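Local structure of beta-galactosidase (Bacteroides thetaiotaomicron, 5MUJ) at residues A[32-35]-A[36-39]. The protein probably hydrolyses glycosidic bonds in the plant pectin rhamnogalacturonan II, whose chain B oligosaccharide it binds. Residues are numbered along the deposited sequence; the frame is centred on the assembly and turned at random.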
ATOM      1  N   GLU A  32     -16.352  19.151 -11.048  1.00 22.81           N
ATOM      2  CA  GLU A  32     -17.290  18.234 -11.697  1.00 23.58           C
ATOM      3  C   GLU A  32     -16.704  16.844 -11.976  1.00 21.65           C
ATOM      4  O   GLU A  32     -17.356  15.847 -11.693  1.00 24.24           O
ATOM      5  CB  GLU A  32     -17.807  18.832 -13.002  1.00 26.06           C
ATOM      6  CG  GLU A  32     -19.020  18.102 -13.576  1.00 30.93           C
ATOM      7  CD  GLU A  32     -19.561  18.750 -14.838  1.00 38.33           C
ATOM      8  OE1 GLU A  32     -18.859  19.589 -15.448  1.00 43.91           O
ATOM      9  OE2 GLU A  32     -20.701  18.409 -15.219  1.00 43.09           O
ATOM     10  N   ARG A  33     -15.497  16.781 -12.536  1.00 18.34           N
ATOM     11  CA  ARG A  33     -14.851  15.496 -12.834  1.00 18.79           C
ATOM     12  C   ARG A  33     -14.469  14.807 -11.519  1.00 17.27           C
ATOM     13  O   ARG A  33     -14.652  13.587 -11.399  1.00 17.85           O
ATOM     14  CB  ARG A  33     -13.661  15.680 -13.793  1.00 20.38           C
ATOM     15  CG  ARG A  33     -12.807  14.452 -14.126  1.00 22.57           C
ATOM     16  CD  ARG A  33     -13.571  13.375 -14.893  1.00 25.17           C
ATOM     17  NE  ARG A  33     -12.707  12.415 -15.615  1.00 26.37           N
ATOM     18  CZ  ARG A  33     -13.033  11.154 -15.955  1.00 28.83           C
ATOM     19  NH1 ARG A  33     -14.218  10.636 -15.641  1.00 31.79           N
ATOM     20  NH2 ARG A  33     -12.160  10.386 -16.612  1.00 25.64           N
HETATM   21  N   MSE A  34     -14.013  15.571 -10.515  1.00 17.69           N
HETATM   22  CA  MSE A  34     -13.709  14.994  -9.179  1.00 15.35           C
HETATM   23  C   MSE A  34     -14.944  14.352  -8.549  1.00 14.80           C
HETATM   24  O   MSE A  34     -14.878  13.241  -7.975  1.00 14.07           O
HETATM   25  CB  MSE A  34     -13.093  16.032  -8.254  1.00 16.71           C
HETATM   26  CG  MSE A  34     -11.706  16.513  -8.700  1.00 19.06           C
HETATM   27 SE   MSE A  34     -10.382  15.067  -8.739  1.00 23.76          SE
HETATM   28  CE  MSE A  34     -10.357  14.794  -6.800  1.00 15.21           C
ATOM     29  N   GLU A  35     -16.078  15.019  -8.693  1.00 14.56           N
ATOM     30  CA  GLU A  35     -17.362  14.456  -8.207  1.00 14.40           C
ATOM     31  C   GLU A  35     -17.799  13.171  -8.928  1.00 16.61           C
ATOM     32  O   GLU A  35     -18.295  12.238  -8.277  1.00 17.30           O
ATOM     33  CB  GLU A  35     -18.433  15.552  -8.221  1.00 17.78           C
ATOM     34  CG  GLU A  35     -18.129  16.609  -7.162  1.00 20.73           C
ATOM     35  CD  GLU A  35     -18.925  17.886  -7.291  1.00 24.34           C
ATOM     36  OE1 GLU A  35     -19.857  17.930  -8.095  1.00 29.45           O
ATOM     37  OE2 GLU A  35     -18.611  18.862  -6.570  1.00 28.49           O
ATOM     38  N   GLN A  36     -17.585  13.106 -10.242  1.00 17.49           N
ATOM     39  CA  GLN A  36     -17.852  11.881 -11.008  1.00 14.16           C
ATOM     40  C   GLN A  36     -16.957  10.719 -10.552  1.00 15.19           C
ATOM     41  O   GLN A  36     -17.419   9.593 -10.463  1.00 19.98           O
ATOM     42  CB  GLN A  36     -17.655  12.107 -12.501  1.00 17.38           C
ATOM     43  CG  GLN A  36     -18.675  13.044 -13.135  1.00 20.55           C
ATOM     44  CD  GLN A  36     -18.297  13.487 -14.540  1.00 25.27           C
ATOM     45  OE1 GLN A  36     -17.266  13.082 -15.084  1.00 31.28           O
ATOM     46  NE2 GLN A  36     -19.138  14.332 -15.138  1.00 30.04           N
ATOM     47  N   ILE A  37     -15.674  10.989 -10.319  1.00 15.20           N
ATOM     48  CA  ILE A  37     -14.723   9.963  -9.823  1.00 13.20           C
ATOM     49  C   ILE A  37     -15.168   9.448  -8.452  1.00 13.16           C
ATOM     50  O   ILE A  37     -15.219   8.238  -8.237  1.00 15.99           O
ATOM     51  CB  ILE A  37     -13.265  10.493  -9.758  1.00 15.40           C
ATOM     52  CG1 ILE A  37     -12.759  10.698 -11.185  1.00 16.77           C
ATOM     53  CG2 ILE A  37     -12.363   9.504  -9.014  1.00 15.76           C
ATOM     54  CD1 ILE A  37     -11.520  11.568 -11.281  1.00 17.15           C
ATOM     55  N   TYR A  38     -15.548  10.357  -7.550  1.00 12.88           N
ATOM     56  CA  TYR A  38     -16.089   9.947  -6.242  1.00 13.42           C
ATOM     57  C   TYR A  38     -17.279   8.960  -6.386  1.00 13.58           C
ATOM     58  O   TYR A  38     -17.309   7.928  -5.741  1.00 12.41           O
ATOM     59  CB  TYR A  38     -16.474  11.173  -5.373  1.00 11.65           C
ATOM     60  CG  TYR A  38     -17.202  10.805  -4.088  1.00 11.68           C
ATOM     61  CD1 TYR A  38     -16.523  10.421  -2.948  1.00 12.73           C
ATOM     62  CD2 TYR A  38     -18.590  10.858  -4.028  1.00 11.27           C
ATOM     63  CE1 TYR A  38     -17.203  10.080  -1.778  1.00 11.94           C
ATOM     64  CE2 TYR A  38     -19.269  10.528  -2.874  1.00 12.04           C
ATOM     65  CZ  TYR A  38     -18.593  10.138  -1.762  1.00 11.51           C
ATOM     66  OH  TYR A  38     -19.245   9.802  -0.615  1.00 12.96           O
ATOM     67  N   GLU A  39     -18.244   9.300  -7.229  1.00 11.86           N
ATOM     68  CA  GLU A  39     -19.432   8.471  -7.398  1.00 12.28           C
ATOM     69  C   GLU A  39     -19.019   7.120  -7.975  1.00 13.51           C
ATOM     70  O   GLU A  39     -19.561   6.100  -7.590  1.00 14.67           O
ATOM     71  CB  GLU A  39     -20.406   9.184  -8.307  1.00 13.53           C
ATOM     72  CG  GLU A  39     -21.048  10.424  -7.725  1.00 14.65           C
ATOM     73  CD  GLU A  39     -21.688  10.283  -6.343  1.00 14.78           C
ATOM     74  OE1 GLU A  39     -22.204   9.199  -5.977  1.00 16.02           O
ATOM     75  OE2 GLU A  39     -21.740  11.296  -5.617  1.00 17.40           O
TER
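Glu-32 meets Gln-36 one helical turn on, where Gln-36 N donates to Glu-32 O at 3.1 Å. The Gln-36 side chain starts out past the same carbonyl, its CG 3.4 Å from Glu-32 O, because CG is set beside its own backbone N (chi1 -68°). Beyond CG the glutamine runs extended and brings its amide to the flank of Glu-32, with NE2 4.1 Å from Glu-32 CG; the carboxylate and amide planes stand 55° apart, and the two side chains pass each other at a slant on the exposed side of the helix.

The amide oxygen, Gln-36 OE1, is the end near Arg-33: it lies 3.7 Å from Arg-33 CD and obliquely to the guanidinium, whose plane is turned 75° against the amide and whose NH1, 3.9 Å from OE1, is too far for a hydrogen bond. A long, weak ion pair links the guanidinium to Asp-281. Arg-33 O accepts from Ile-37 N at 3.0 Å, and the isoleucine's CG1 branch packs alongside this carbonyl.

Met-34, a selenomethionine, belongs to the buried side. Met-34 SE is 4.5 Å from Ile-37 CD1, and both side chains rest on Phe-303 and Ala-305. Met-34 O accepts from Tyr-38 N, while the tyrosine ring leads away to stack on Trp-315.

Glu-35 O accepts from Glu-39 N; Glu-39 CG lies 3.3 Å from Glu-35 O, and the side chain bends beyond it to a carboxylate salt-bridged to Lys-42. Four successive i to i+4 bonds and the split between polar and apolar sides mark an amphipathic alpha-helix, 31-41, which precedes a five-bladed beta-propeller and packs its apolar side on the blade containing strands 282-290 and 299-306.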